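Local coordinates for protein 2-nitropropane dioxygenase (PDB 3BW2) that binds FMN in a TIM barrel and probably uses molecular oxygen to oxidise alkyl nitronates, with propionate 3-nitronate as the presumed physiological substrate, at residues 239-244 with 250-255; 276-281 with 323-328; 268-273 with 318-323. All coordinates share one frame; numbering follows the deposited sequence.

Contact 1: 239-244 with 250-255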
ATOM      1  N   ALA A 239       6.572  13.047   7.726  1.00 15.97           N
ATOM      2  CA  ALA A 239       5.844  14.158   8.329  1.00 17.35           C
ATOM      3  C   ALA A 239       6.771  15.028   9.190  1.00 18.10           C
ATOM      4  O   ALA A 239       6.620  16.246   9.234  1.00 16.49           O
ATOM      5  CB  ALA A 239       4.678  13.634   9.168  1.00 16.24           C
ATOM      6  N   PHE A 240       7.739  14.407   9.862  1.00 16.06           N
ATOM      7  CA  PHE A 240       8.671  15.166  10.701  1.00 18.70           C
ATOM      8  C   PHE A 240       9.906  15.652   9.940  1.00 18.70           C
ATOM      9  O   PHE A 240      10.594  16.569  10.384  1.00 17.53           O
ATOM     10  CB  PHE A 240       9.101  14.325  11.905  1.00 16.99           C
ATOM     11  CG  PHE A 240       8.058  14.247  12.979  1.00 19.42           C
ATOM     12  CD1 PHE A 240       7.792  15.352  13.783  1.00 19.42           C
ATOM     13  CD2 PHE A 240       7.310  13.090  13.158  1.00 19.21           C
ATOM     14  CE1 PHE A 240       6.793  15.309  14.753  1.00 19.02           C
ATOM     15  CE2 PHE A 240       6.306  13.034  14.124  1.00 20.25           C
ATOM     16  CZ  PHE A 240       6.047  14.153  14.924  1.00 19.75           C
ATOM     17  N   LEU A 241      10.173  15.038   8.792  1.00 19.51           N
ATOM     18  CA  LEU A 241      11.322  15.401   7.959  1.00 21.41           C
ATOM     19  C   LEU A 241      11.209  16.859   7.533  1.00 20.03           C
ATOM     20  O   LEU A 241      12.209  17.567   7.393  1.00 17.47           O
ATOM     21  CB  LEU A 241      11.357  14.504   6.715  1.00 22.01           C
ATOM     22  CG  LEU A 241      12.503  14.627   5.707  1.00 24.38           C
ATOM     23  CD1 LEU A 241      13.818  14.291   6.374  1.00 24.44           C
ATOM     24  CD2 LEU A 241      12.261  13.662   4.557  1.00 26.08           C
ATOM     25  N   ALA A 242       9.969  17.295   7.352  1.00 21.28           N
ATOM     26  CA  ALA A 242       9.659  18.649   6.909  1.00 22.74           C
ATOM     27  C   ALA A 242       9.625  19.726   7.999  1.00 22.54           C
ATOM     28  O   ALA A 242       9.516  20.913   7.681  1.00 23.23           O
ATOM     29  CB  ALA A 242       8.320  18.634   6.164  1.00 24.23           C
ATOM     30  N   THR A 243       9.712  19.327   9.268  1.00 21.14           N
ATOM     31  CA  THR A 243       9.660  20.294  10.364  1.00 19.02           C
ATOM     32  C   THR A 243      10.955  21.086  10.517  1.00 18.62           C
ATOM     33  O   THR A 243      12.010  20.680  10.026  1.00 18.98           O
ATOM     34  CB  THR A 243       9.307  19.609  11.722  1.00 18.69           C
ATOM     35  OG1 THR A 243      10.320  18.662  12.077  1.00 17.10           O
ATOM     36  CG2 THR A 243       7.974  18.892  11.625  1.00 17.03           C
ATOM     37  N   ASP A 244      10.873  22.219  11.205  1.00 18.58           N
ATOM     38  CA  ASP A 244      12.038  23.075  11.392  1.00 20.16           C
ATOM     39  C   ASP A 244      13.207  22.412  12.113  1.00 20.06           C
ATOM     40  O   ASP A 244      14.353  22.623  11.734  1.00 21.42           O
ATOM     41  CB  ASP A 244      11.637  24.365  12.117  1.00 20.50           C
ATOM     42  CG  ASP A 244      10.646  25.198  11.314  1.00 22.03           C
ATOM     43  OD1 ASP A 244      10.647  25.070  10.074  1.00 23.34           O
ATOM     44  OD2 ASP A 244       9.879  25.986  11.909  1.00 20.32           O
ATOM     45  N   GLY A 250      17.933  21.553   2.896  1.00 18.92           N
ATOM     46  CA  GLY A 250      16.876  22.382   2.346  1.00 19.89           C
ATOM     47  C   GLY A 250      16.312  21.863   1.035  1.00 20.08           C
ATOM     48  O   GLY A 250      15.095  21.877   0.843  1.00 20.61           O
ATOM     49  N   PRO A 251      17.165  21.412   0.100  1.00 20.05           N
ATOM     50  CA  PRO A 251      16.658  20.901  -1.180  1.00 20.10           C
ATOM     51  C   PRO A 251      15.782  19.662  -0.981  1.00 20.93           C
ATOM     52  O   PRO A 251      14.892  19.373  -1.790  1.00 16.79           O
ATOM     53  CB  PRO A 251      17.938  20.583  -1.960  1.00 20.06           C
ATOM     54  CG  PRO A 251      18.928  21.556  -1.398  1.00 20.42           C
ATOM     55  CD  PRO A 251      18.635  21.508   0.079  1.00 18.09           C
ATOM     56  N   HIS A 252      16.044  18.934   0.102  1.00 19.45           N
ATOM     57  CA  HIS A 252      15.284  17.732   0.414  1.00 18.99           C
ATOM     58  C   HIS A 252      13.916  18.131   0.972  1.00 18.49           C
ATOM     59  O   HIS A 252      12.887  17.592   0.565  1.00 18.34           O
ATOM     60  CB  HIS A 252      16.065  16.872   1.420  1.00 18.22           C
ATOM     61  CG  HIS A 252      15.486  15.508   1.632  1.00 18.93           C
ATOM     62  ND1 HIS A 252      16.192  14.487   2.233  1.00 17.10           N
ATOM     63  CD2 HIS A 252      14.263  14.999   1.346  1.00 17.41           C
ATOM     64  CE1 HIS A 252      15.429  13.411   2.311  1.00 18.36           C
ATOM     65  NE2 HIS A 252      14.254  13.695   1.781  1.00 17.36           N
ATOM     66  N   LYS A 253      13.900  19.081   1.900  1.00 18.25           N
ATOM     67  CA  LYS A 253      12.641  19.548   2.465  1.00 17.73           C
ATOM     68  C   LYS A 253      11.797  20.199   1.367  1.00 17.95           C
ATOM     69  O   LYS A 253      10.583  20.014   1.309  1.00 19.33           O
ATOM     70  CB  LYS A 253      12.890  20.566   3.581  1.00 18.57           C
ATOM     71  CG  LYS A 253      13.549  20.008   4.833  1.00 17.74           C
ATOM     72  CD  LYS A 253      13.684  21.092   5.896  1.00 17.82           C
ATOM     73  CE  LYS A 253      14.156  20.510   7.224  1.00 18.19           C
ATOM     74  NZ  LYS A 253      14.287  21.560   8.273  1.00 18.30           N
ATOM     75  N   ARG A 254      12.448  20.955   0.488  1.00 18.33           N
ATOM     76  CA  ARG A 254      11.745  21.642  -0.593  1.00 18.54           C
ATOM     77  C   ARG A 254      11.124  20.684  -1.607  1.00 18.61           C
ATOM     78  O   ARG A 254      10.028  20.923  -2.110  1.00 17.08           O
ATOM     79  CB  ARG A 254      12.698  22.611  -1.308  1.00 17.63           C
ATOM     80  CG  ARG A 254      13.085  23.833  -0.467  1.00 21.28           C
ATOM     81  CD  ARG A 254      13.768  24.925  -1.293  1.00 18.08           C
ATOM     82  NE  ARG A 254      15.152  24.605  -1.637  1.00 20.75           N
ATOM     83  CZ  ARG A 254      16.187  24.773  -0.817  1.00 20.20           C
ATOM     84  NH1 ARG A 254      16.003  25.257   0.404  1.00 21.71           N
ATOM     85  NH2 ARG A 254      17.409  24.461  -1.219  1.00 20.43           N
ATOM     86  N   ALA A 255      11.825  19.593  -1.890  1.00 18.53           N
ATOM     87  CA  ALA A 255      11.359  18.609  -2.859  1.00 20.06           C
ATOM     88  C   ALA A 255      10.039  17.936  -2.488  1.00 18.68           C
ATOM     89  O   ALA A 255       9.229  17.631  -3.363  1.00 19.10           O
ATOM     90  CB  ALA A 255      12.446  17.546  -3.076  1.00 19.25           C
TER
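Lys-253 reaches out of helix 250-255 and hands its ammonium group to the backbone that follows helix 238-241: NZ donates to Thr-243 O at 3.0 Å, coming in 29° from the carbonyl plane. The carbonyl of Ser-246, in the link between the segments, takes a second bond from the same nitrogen, so the charge rests on backbone oxygens, with Asp-244 O a little farther off at 3.6 Å. The carboxylate of Asp-244 makes no salt bridge here, its OD1 lying 5.4 Å from NZ. With the lysine chain extended beyond CG, CE passes 3.5 Å from Leu-241 O, an oxygen that is itself bonded to Ser-246 OG. Deeper in, Leu-241 CD2 meets His-252 NE2 at 3.4 Å, the two side chains crossing at about a right angle. The imidazole is fixed by a hydrogen bond from NE2 to Trp-320 O, while the leucine touches the flavin and belongs to its pocket. Behind the lysine's acceptor, Phe-240 O collects both Thr-243 N and Thr-243 OG1, the latter at 2.7 Å, which holds the turn after helix 238-241 in shape. That helix directly follows barrel strand 233-236; Phe-240 and Thr-243 pack against helices 25-33 and 333-350, and helix 250-255 lies beside the turn.

Contact 2: 276-281 with 323-328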
ATOM      1  N   ARG A 276      12.358   3.993  -0.502  1.00 16.39           N
ATOM      2  CA  ARG A 276      11.471   4.898  -1.233  1.00 17.05           C
ATOM      3  C   ARG A 276      11.973   6.340  -1.242  1.00 17.34           C
ATOM      4  O   ARG A 276      12.145   6.968  -0.191  1.00 17.28           O
ATOM      5  CB  ARG A 276      10.055   4.837  -0.653  1.00 14.81           C
ATOM      6  CG  ARG A 276       9.038   5.684  -1.412  1.00 16.52           C
ATOM      7  CD  ARG A 276       7.643   5.515  -0.836  1.00 14.15           C
ATOM      8  NE  ARG A 276       7.129   4.161  -1.026  1.00 15.95           N
ATOM      9  CZ  ARG A 276       6.706   3.664  -2.188  1.00 16.99           C
ATOM     10  NH1 ARG A 276       6.726   4.406  -3.289  1.00 16.94           N
ATOM     11  NH2 ARG A 276       6.261   2.416  -2.249  1.00 16.25           N
ATOM     12  N   SER A 277      12.193   6.853  -2.447  1.00 15.17           N
ATOM     13  CA  SER A 277      12.697   8.202  -2.662  1.00 17.33           C
ATOM     14  C   SER A 277      11.858   8.920  -3.713  1.00 17.72           C
ATOM     15  O   SER A 277      11.171   8.277  -4.501  1.00 17.92           O
ATOM     16  CB  SER A 277      14.147   8.122  -3.155  1.00 13.44           C
ATOM     17  OG  SER A 277      14.564   9.333  -3.757  1.00 21.19           O
ATOM     18  N   LEU A 278      11.907  10.250  -3.718  1.00 18.80           N
ATOM     19  CA  LEU A 278      11.185  11.017  -4.731  1.00 18.62           C
ATOM     20  C   LEU A 278      11.938  10.713  -6.022  1.00 18.81           C
ATOM     21  O   LEU A 278      13.168  10.636  -6.020  1.00 19.70           O
ATOM     22  CB  LEU A 278      11.257  12.518  -4.436  1.00 18.74           C
ATOM     23  CG  LEU A 278      10.561  13.040  -3.179  1.00 19.81           C
ATOM     24  CD1 LEU A 278      10.902  14.504  -2.984  1.00 19.79           C
ATOM     25  CD2 LEU A 278       9.057  12.868  -3.310  1.00 17.88           C
ATOM     26  N   VAL A 279      11.216  10.517  -7.118  1.00 16.90           N
ATOM     27  CA  VAL A 279      11.868  10.215  -8.385  1.00 17.17           C
ATOM     28  C   VAL A 279      12.639  11.436  -8.878  1.00 17.24           C
ATOM     29  O   VAL A 279      12.083  12.520  -9.004  1.00 18.99           O
ATOM     30  CB  VAL A 279      10.834   9.790  -9.457  1.00 19.72           C
ATOM     31  CG1 VAL A 279      11.527   9.541 -10.792  1.00 20.01           C
ATOM     32  CG2 VAL A 279      10.102   8.531  -8.997  1.00 17.17           C
ATOM     33  N   ASN A 280      13.930  11.261  -9.125  1.00 16.56           N
ATOM     34  CA  ASN A 280      14.756  12.346  -9.621  1.00 17.06           C
ATOM     35  C   ASN A 280      15.689  11.784 -10.682  1.00 17.34           C
ATOM     36  O   ASN A 280      15.597  10.604 -11.028  1.00 17.69           O
ATOM     37  CB  ASN A 280      15.546  13.011  -8.478  1.00 15.69           C
ATOM     38  CG  ASN A 280      16.468  12.045  -7.756  1.00 16.96           C
ATOM     39  OD1 ASN A 280      16.623  10.893  -8.162  1.00 14.92           O
ATOM     40  ND2 ASN A 280      17.100  12.519  -6.678  1.00 17.03           N
ATOM     41  N   ARG A 281      16.581  12.623 -11.202  1.00 17.92           N
ATOM     42  CA  ARG A 281      17.508  12.202 -12.248  1.00 18.74           C
ATOM     43  C   ARG A 281      18.299  10.943 -11.908  1.00 19.37           C
ATOM     44  O   ARG A 281      18.319   9.983 -12.681  1.00 18.90           O
ATOM     45  CB  ARG A 281      18.487  13.338 -12.572  1.00 20.34           C
ATOM     46  CG  ARG A 281      19.435  13.025 -13.727  1.00 22.83           C
ATOM     47  CD  ARG A 281      20.488  14.112 -13.902  1.00 22.11           C
ATOM     48  NE  ARG A 281      21.369  14.210 -12.739  1.00 22.43           N
ATOM     49  CZ  ARG A 281      22.234  13.271 -12.366  1.00 23.65           C
ATOM     50  NH1 ARG A 281      22.347  12.145 -13.062  1.00 24.44           N
ATOM     51  NH2 ARG A 281      22.992  13.457 -11.295  1.00 22.54           N
ATOM     52  N   GLN A 323       4.892   7.898   0.546  1.00 15.57           N
ATOM     53  CA  GLN A 323       3.908   8.275  -0.461  1.00 17.15           C
ATOM     54  C   GLN A 323       3.014   9.454  -0.079  1.00 17.76           C
ATOM     55  O   GLN A 323       2.311   9.999  -0.925  1.00 18.61           O
ATOM     56  CB  GLN A 323       3.049   7.067  -0.823  1.00 17.78           C
ATOM     57  CG  GLN A 323       3.839   5.932  -1.460  1.00 16.93           C
ATOM     58  CD  GLN A 323       2.939   4.842  -1.994  1.00 17.86           C
ATOM     59  OE1 GLN A 323       2.058   4.360  -1.289  1.00 16.26           O
ATOM     60  NE2 GLN A 323       3.155   4.445  -3.246  1.00 17.00           N
ATOM     61  N   GLY A 324       3.045   9.850   1.189  1.00 17.39           N
ATOM     62  CA  GLY A 324       2.233  10.975   1.625  1.00 17.68           C
ATOM     63  C   GLY A 324       3.022  12.275   1.688  1.00 17.40           C
ATOM     64  O   GLY A 324       2.577  13.249   2.297  1.00 16.58           O
ATOM     65  N   HIS A 325       4.184  12.300   1.040  1.00 17.30           N
ATOM     66  CA  HIS A 325       5.055  13.475   1.068  1.00 18.39           C
ATOM     67  C   HIS A 325       4.397  14.802   0.699  1.00 19.43           C
ATOM     68  O   HIS A 325       4.681  15.825   1.322  1.00 19.77           O
ATOM     69  CB  HIS A 325       6.280  13.256   0.172  1.00 17.58           C
ATOM     70  CG  HIS A 325       5.964  13.197  -1.289  1.00 17.94           C
ATOM     71  ND1 HIS A 325       5.564  12.038  -1.922  1.00 20.03           N
ATOM     72  CD2 HIS A 325       5.985  14.157  -2.243  1.00 17.64           C
ATOM     73  CE1 HIS A 325       5.357  12.287  -3.202  1.00 18.21           C
ATOM     74  NE2 HIS A 325       5.605  13.565  -3.424  1.00 20.02           N
ATOM     75  N   ARG A 326       3.524  14.794  -0.304  1.00 19.53           N
ATOM     76  CA  ARG A 326       2.863  16.024  -0.731  1.00 22.46           C
ATOM     77  C   ARG A 326       2.042  16.689   0.375  1.00 24.11           C
ATOM     78  O   ARG A 326       1.699  17.873   0.273  1.00 23.73           O
ATOM     79  CB  ARG A 326       1.998  15.747  -1.972  1.00 25.29           C
ATOM     80  CG  ARG A 326       2.831  15.604  -3.250  1.00 30.41           C
ATOM     81  CD  ARG A 326       2.211  14.670  -4.290  1.00 37.27           C
ATOM     82  NE  ARG A 326       0.918  15.134  -4.781  1.00 41.95           N
ATOM     83  CZ  ARG A 326       0.249  14.568  -5.783  1.00 43.62           C
ATOM     84  NH1 ARG A 326       0.745  13.512  -6.413  1.00 44.72           N
ATOM     85  NH2 ARG A 326      -0.928  15.054  -6.151  1.00 45.42           N
ATOM     86  N   MET A 327       1.749  15.939   1.439  1.00 22.10           N
ATOM     87  CA  MET A 327       0.980  16.470   2.565  1.00 22.47           C
ATOM     88  C   MET A 327       1.889  16.984   3.686  1.00 21.86           C
ATOM     89  O   MET A 327       1.422  17.302   4.781  1.00 20.96           O
ATOM     90  CB  MET A 327       0.056  15.390   3.136  1.00 24.35           C
ATOM     91  CG  MET A 327      -0.835  14.709   2.109  1.00 28.70           C
ATOM     92  SD  MET A 327      -1.882  13.400   2.823  1.00 32.86           S
ATOM     93  CE  MET A 327      -3.299  14.357   3.296  1.00 32.62           C
ATOM     94  N   ALA A 328       3.188  17.063   3.415  1.00 22.42           N
ATOM     95  CA  ALA A 328       4.138  17.532   4.418  1.00 22.65           C
ATOM     96  C   ALA A 328       3.843  18.969   4.840  1.00 25.05           C
ATOM     97  O   ALA A 328       3.472  19.807   4.018  1.00 24.24           O
ATOM     98  CB  ALA A 328       5.557  17.426   3.883  1.00 23.40           C
TER
HETATM   99  O   HOH W   1       5.411   4.027  -5.679  1.00 40.30           O
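Gln-323 lies across the guanidinium of Arg-276, where the three-stranded antiparallel sheet added to the TIM barrel meets the loop before helix 333-350. Gln-323 CG sits 3.5 Å above the guanidinium plane, toward its rim, and NE2 comes over the same group, 3.6 Å from Arg-276 NH1. The amide plane is tilted 41° from the guanidinium; both nitrogens are donors, and no hydrogen bond joins the two groups directly. A water in the guanidinium plane links them instead, accepting from Arg-276 NH1 at 2.8 Å and, weakly, from Gln-323 NE2. Stronger bonds fix each group: Arg-276 NH2 reaches Val-174 O and NH1 reaches Thr-264 OG1, whereas Gln-323 NE2 donates to Gly-193 O and OE1 accepts from Gly-195 N, both of the second subunit. Past Gly-324, whose carbonyl accepts from Met-327 N, comes His-325. Its CB already points toward the strand, and with CG between the backbone N and the carbonyl carbon (chi1 68°) the imidazole lies where Leu-278 can cover one face; ND1 bonds to Gly-322 O and fixes the ring's rotation. On that face Leu-278 CD2 makes a CH-pi contact, 3.5 Å from the His-325 ring centroid and 10° off its normal.

Contact 3: 268-273 with 318-323. With FMN (flavin mononucleotide), chain B.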
ATOM      1  N   ARG A 268      17.030   0.787  -5.476  1.00 17.38           N
ATOM      2  CA  ARG A 268      18.289   0.376  -4.870  1.00 18.72           C
ATOM      3  C   ARG A 268      19.391   1.284  -5.412  1.00 18.17           C
ATOM      4  O   ARG A 268      20.563   1.121  -5.083  1.00 17.95           O
ATOM      5  CB  ARG A 268      18.613  -1.082  -5.227  1.00 17.85           C
ATOM      6  CG  ARG A 268      17.692  -2.125  -4.595  1.00 18.90           C
ATOM      7  CD  ARG A 268      18.322  -3.529  -4.657  1.00 21.23           C
ATOM      8  NE  ARG A 268      17.474  -4.561  -4.058  1.00 21.14           N
ATOM      9  CZ  ARG A 268      16.396  -5.088  -4.638  1.00 21.81           C
ATOM     10  NH1 ARG A 268      16.021  -4.691  -5.847  1.00 19.31           N
ATOM     11  NH2 ARG A 268      15.681  -6.005  -3.997  1.00 18.26           N
ATOM     12  N   ALA A 269      18.999   2.252  -6.235  1.00 18.50           N
ATOM     13  CA  ALA A 269      19.949   3.171  -6.857  1.00 19.04           C
ATOM     14  C   ALA A 269      20.965   3.832  -5.929  1.00 18.36           C
ATOM     15  O   ALA A 269      22.146   3.916  -6.251  1.00 19.04           O
ATOM     16  CB  ALA A 269      19.189   4.254  -7.625  1.00 20.14           C
ATOM     17  N   PHE A 270      20.513   4.297  -4.773  1.00 17.66           N
ATOM     18  CA  PHE A 270      21.403   4.990  -3.852  1.00 18.43           C
ATOM     19  C   PHE A 270      22.171   4.142  -2.844  1.00 18.11           C
ATOM     20  O   PHE A 270      23.295   4.487  -2.476  1.00 17.20           O
ATOM     21  CB  PHE A 270      20.607   6.050  -3.085  1.00 19.50           C
ATOM     22  CG  PHE A 270      19.961   7.082  -3.967  1.00 23.49           C
ATOM     23  CD1 PHE A 270      20.718   8.092  -4.546  1.00 23.14           C
ATOM     24  CD2 PHE A 270      18.596   7.030  -4.232  1.00 25.79           C
ATOM     25  CE1 PHE A 270      20.126   9.040  -5.378  1.00 24.10           C
ATOM     26  CE2 PHE A 270      17.992   7.973  -5.066  1.00 27.38           C
ATOM     27  CZ  PHE A 270      18.761   8.980  -5.639  1.00 24.23           C
ATOM     28  N   THR A 271      21.582   3.038  -2.400  1.00 18.26           N
ATOM     29  CA  THR A 271      22.226   2.232  -1.367  1.00 18.84           C
ATOM     30  C   THR A 271      22.342   0.730  -1.608  1.00 19.58           C
ATOM     31  O   THR A 271      22.998   0.034  -0.836  1.00 18.98           O
ATOM     32  CB  THR A 271      21.492   2.426  -0.036  1.00 19.51           C
ATOM     33  OG1 THR A 271      20.189   1.839  -0.134  1.00 20.68           O
ATOM     34  CG2 THR A 271      21.331   3.912   0.276  1.00 19.94           C
ATOM     35  N   GLY A 272      21.699   0.225  -2.657  1.00 18.49           N
ATOM     36  CA  GLY A 272      21.770  -1.199  -2.919  1.00 19.72           C
ATOM     37  C   GLY A 272      20.691  -1.983  -2.193  1.00 20.16           C
ATOM     38  O   GLY A 272      20.684  -3.213  -2.229  1.00 22.21           O
ATOM     39  N   ARG A 273      19.788  -1.277  -1.520  1.00 17.54           N
ATOM     40  CA  ARG A 273      18.680  -1.913  -0.811  1.00 17.97           C
ATOM     41  C   ARG A 273      17.437  -1.084  -1.140  1.00 17.45           C
ATOM     42  O   ARG A 273      17.525   0.128  -1.325  1.00 17.40           O
ATOM     43  CB  ARG A 273      18.933  -1.925   0.706  1.00 17.00           C
ATOM     44  CG  ARG A 273      18.594  -3.255   1.404  1.00 18.39           C
ATOM     45  CD  ARG A 273      19.035  -3.232   2.872  1.00 18.13           C
ATOM     46  NE  ARG A 273      18.929  -4.525   3.557  1.00 17.66           N
ATOM     47  CZ  ARG A 273      17.788  -5.110   3.919  1.00 18.42           C
ATOM     48  NH1 ARG A 273      17.813  -6.282   4.546  1.00 18.49           N
ATOM     49  NH2 ARG A 273      16.621  -4.536   3.658  1.00 15.10           N
ATOM     50  N   ALA A 318      19.499  11.465  -2.376  1.00 16.75           N
ATOM     51  CA  ALA A 318      18.599  10.382  -1.997  1.00 18.06           C
ATOM     52  C   ALA A 318      17.438  11.044  -1.260  1.00 17.74           C
ATOM     53  O   ALA A 318      17.456  11.178  -0.039  1.00 18.66           O
ATOM     54  CB  ALA A 318      19.316   9.389  -1.079  1.00 17.00           C
ATOM     55  N   LEU A 319      16.428  11.458  -2.017  1.00 17.73           N
ATOM     56  CA  LEU A 319      15.261  12.140  -1.464  1.00 16.18           C
ATOM     57  C   LEU A 319      14.245  11.212  -0.780  1.00 15.80           C
ATOM     58  O   LEU A 319      13.094  11.111  -1.208  1.00 16.72           O
ATOM     59  CB  LEU A 319      14.582  12.933  -2.588  1.00 15.53           C
ATOM     60  CG  LEU A 319      15.501  13.911  -3.339  1.00 17.64           C
ATOM     61  CD1 LEU A 319      14.735  14.595  -4.466  1.00 15.88           C
ATOM     62  CD2 LEU A 319      16.053  14.951  -2.361  1.00 15.44           C
ATOM     63  N   TRP A 320      14.669  10.543   0.286  1.00 13.44           N
ATOM     64  CA  TRP A 320      13.792   9.627   1.016  1.00 14.46           C
ATOM     65  C   TRP A 320      12.461  10.309   1.353  1.00 14.37           C
ATOM     66  O   TRP A 320      12.438  11.416   1.896  1.00 12.57           O
ATOM     67  CB  TRP A 320      14.453   9.179   2.323  1.00 16.51           C
ATOM     68  CG  TRP A 320      15.824   8.580   2.196  1.00 17.31           C
ATOM     69  CD1 TRP A 320      16.868   8.759   3.062  1.00 20.41           C
ATOM     70  CD2 TRP A 320      16.293   7.671   1.188  1.00 17.51           C
ATOM     71  NE1 TRP A 320      17.953   8.022   2.659  1.00 20.52           N
ATOM     72  CE2 TRP A 320      17.629   7.344   1.512  1.00 20.06           C
ATOM     73  CE3 TRP A 320      15.717   7.104   0.043  1.00 18.64           C
ATOM     74  CZ2 TRP A 320      18.400   6.474   0.732  1.00 18.68           C
ATOM     75  CZ3 TRP A 320      16.485   6.239  -0.734  1.00 19.38           C
ATOM     76  CH2 TRP A 320      17.812   5.934  -0.385  1.00 19.71           C
ATOM     77  N   ALA A 321      11.353   9.644   1.039  1.00 13.14           N
ATOM     78  CA  ALA A 321      10.036  10.208   1.316  1.00 14.84           C
ATOM     79  C   ALA A 321       8.950   9.153   1.139  1.00 14.73           C
ATOM     80  O   ALA A 321       9.023   8.328   0.228  1.00 15.15           O
ATOM     81  CB  ALA A 321       9.767  11.399   0.384  1.00 13.27           C
ATOM     82  N   GLY A 322       7.954   9.178   2.022  1.00 13.80           N
ATOM     83  CA  GLY A 322       6.859   8.232   1.935  1.00 14.34           C
ATOM     84  C   GLY A 322       5.866   8.728   0.899  1.00 15.56           C
ATOM     85  O   GLY A 322       5.978   9.861   0.428  1.00 16.28           O
ATOM     86  N   GLN A 323       4.892   7.898   0.546  1.00 15.57           N
ATOM     87  CA  GLN A 323       3.908   8.275  -0.461  1.00 17.15           C
ATOM     88  C   GLN A 323       3.014   9.454  -0.079  1.00 17.76           C
ATOM     89  O   GLN A 323       2.311   9.999  -0.925  1.00 18.61           O
ATOM     90  CB  GLN A 323       3.049   7.067  -0.823  1.00 17.78           C
ATOM     91  CG  GLN A 323       3.839   5.932  -1.460  1.00 16.93           C
ATOM     92  CD  GLN A 323       2.939   4.842  -1.994  1.00 17.86           C
ATOM     93  OE1 GLN A 323       2.058   4.360  -1.289  1.00 16.26           O
ATOM     94  NE2 GLN A 323       3.155   4.445  -3.246  1.00 17.00           N
TER
HETATM   95  N1  FMN B 370      14.049   3.800   9.814  1.00 17.88           N
HETATM   96  C2  FMN B 370      15.018   3.264  10.680  1.00 19.62           C
HETATM   97  O2  FMN B 370      14.743   2.300  11.389  1.00 18.13           O
HETATM   98  N3  FMN B 370      16.286   3.818  10.751  1.00 18.73           N
HETATM   99  C4  FMN B 370      16.666   4.915   9.996  1.00 20.36           C
HETATM  100  O4  FMN B 370      17.816   5.381  10.100  1.00 18.98           O
HETATM  101  C4A FMN B 370      15.698   5.483   9.124  1.00 20.06           C
HETATM  102  N5  FMN B 370      16.003   6.604   8.354  1.00 20.55           N
HETATM  103  C5A FMN B 370      15.057   7.197   7.514  1.00 18.64           C
HETATM  104  C6  FMN B 370      15.410   8.352   6.768  1.00 18.27           C
HETATM  105  C7  FMN B 370      14.480   9.014   5.892  1.00 18.33           C
HETATM  106  C7M FMN B 370      14.683  10.546   5.825  1.00 16.34           C
HETATM  107  C8  FMN B 370      13.155   8.442   5.860  1.00 17.52           C
HETATM  108  C8M FMN B 370      11.896   9.275   5.618  1.00 14.91           C
HETATM  109  C9  FMN B 370      12.791   7.264   6.586  1.00 17.29           C
HETATM  110  C9A FMN B 370      13.744   6.637   7.424  1.00 18.30           C
HETATM  111  N10 FMN B 370      13.426   5.480   8.185  1.00 19.13           N
HETATM  112  C10 FMN B 370      14.386   4.905   9.044  1.00 18.69           C
HETATM  113  C1' FMN B 370      12.100   4.746   7.972  1.00 15.89           C
HETATM  114  C2' FMN B 370      11.143   5.174   9.113  1.00 14.30           C
HETATM  115  O2' FMN B 370      11.423   4.387  10.261  1.00 14.05           O
HETATM  116  C3' FMN B 370       9.635   4.932   8.760  1.00 14.69           C
HETATM  117  O3' FMN B 370       9.510   3.542   8.460  1.00 15.38           O
HETATM  118  C4' FMN B 370       9.125   5.738   7.554  1.00 13.56           C
HETATM  119  O4' FMN B 370       9.565   7.087   7.714  1.00 13.23           O
HETATM  120  C5' FMN B 370       7.569   5.694   7.479  1.00 13.81           C
HETATM  121  O5' FMN B 370       7.055   6.453   6.348  1.00 11.87           O
HETATM  122  P   FMN B 370       6.688   8.047   6.305  1.00 17.32           P
HETATM  123  O1P FMN B 370       6.275   7.917   7.732  1.00 17.59           O
HETATM  124  O2P FMN B 370       5.834   7.573   5.144  1.00 15.43           O
HETATM  125  O3P FMN B 370       8.171   8.239   6.047  1.00 16.02           O
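Thr-271 OG1 is held from two sides of the sequence, by a hydrogen bond with His-179 NE2 and by a weak one from Arg-273 N at 3.4 Å, while the methyl of the same side chain meets Trp-320. With chi1 at 68° the hydroxyl stays close to its own backbone and CG2 is left to point at the indole, touching CZ2 at its edge, near the ring plane, 3.9 Å away. Phe-270 works beside it. Ala-318 CA stands over the centre of the phenyl ring, 3.7 Å from the centroid and only 4° off the normal, a CH-pi contact. Ala-318 CB also lies over a face of the Trp-320 indole, 3.5 Å above its plane and toward the rim, and so fits between the two aromatic residues. Phe-270 and the six-membered ring of Trp-320 meet obliquely, planes at 88°, with Phe-270 CB touching CH2. Phe-282 and Arg-305 also pack on the phenylalanine. A serine in place of Phe-270 would probably open a gap under Ala-318 and leave the CH2 end of the indole less firmly backed. The turn carrying Phe-270 and Thr-271 is closed by Gly-272 N bonding to Arg-268 O at 2.8 Å. At the other end of the tryptophan, Trp-320 CB lies 3.6 Å from FMN C7, beside the methyl C7M. Farther along, Gly-322 CA passes 3.4 Å from phosphate oxygen O2P of the FMN; a CB there would collide with that oxygen, and Thr-238 OG1 bonds to the glycine's N. The 318-323 loop thus lines the flavin from its dimethylbenzene end to its phosphate, part of the FMN pocket of a TIM-barrel nitronate monooxygenase.

Contacts 2 and 3 share Gln-323 and the loop before helix 333-350: the stretch up to Gly-322 runs past the flavin, and beyond it Gln-323 and Arg-326 meet the second subunit. Strand 275-278 joins them, with Leu-278 N bonding to Leu-319 O at 2.9 Å. Contact 1 touches both, through Ala-255 on Leu-278 and through His-252 NE2, hydrogen-bonded to Trp-320 O of the 318-323 loop. All touching residues of contact 2 are buried, although it abuts the subunit interface; contact 3 is partly buried beside the cofactor, and contact 1 runs from a buried leucine to an exposed aspartate. Contact 1 relies on a lysine gripping carbonyls, contact 2 on face packing and water, contact 3 on apolar and aromatic packing.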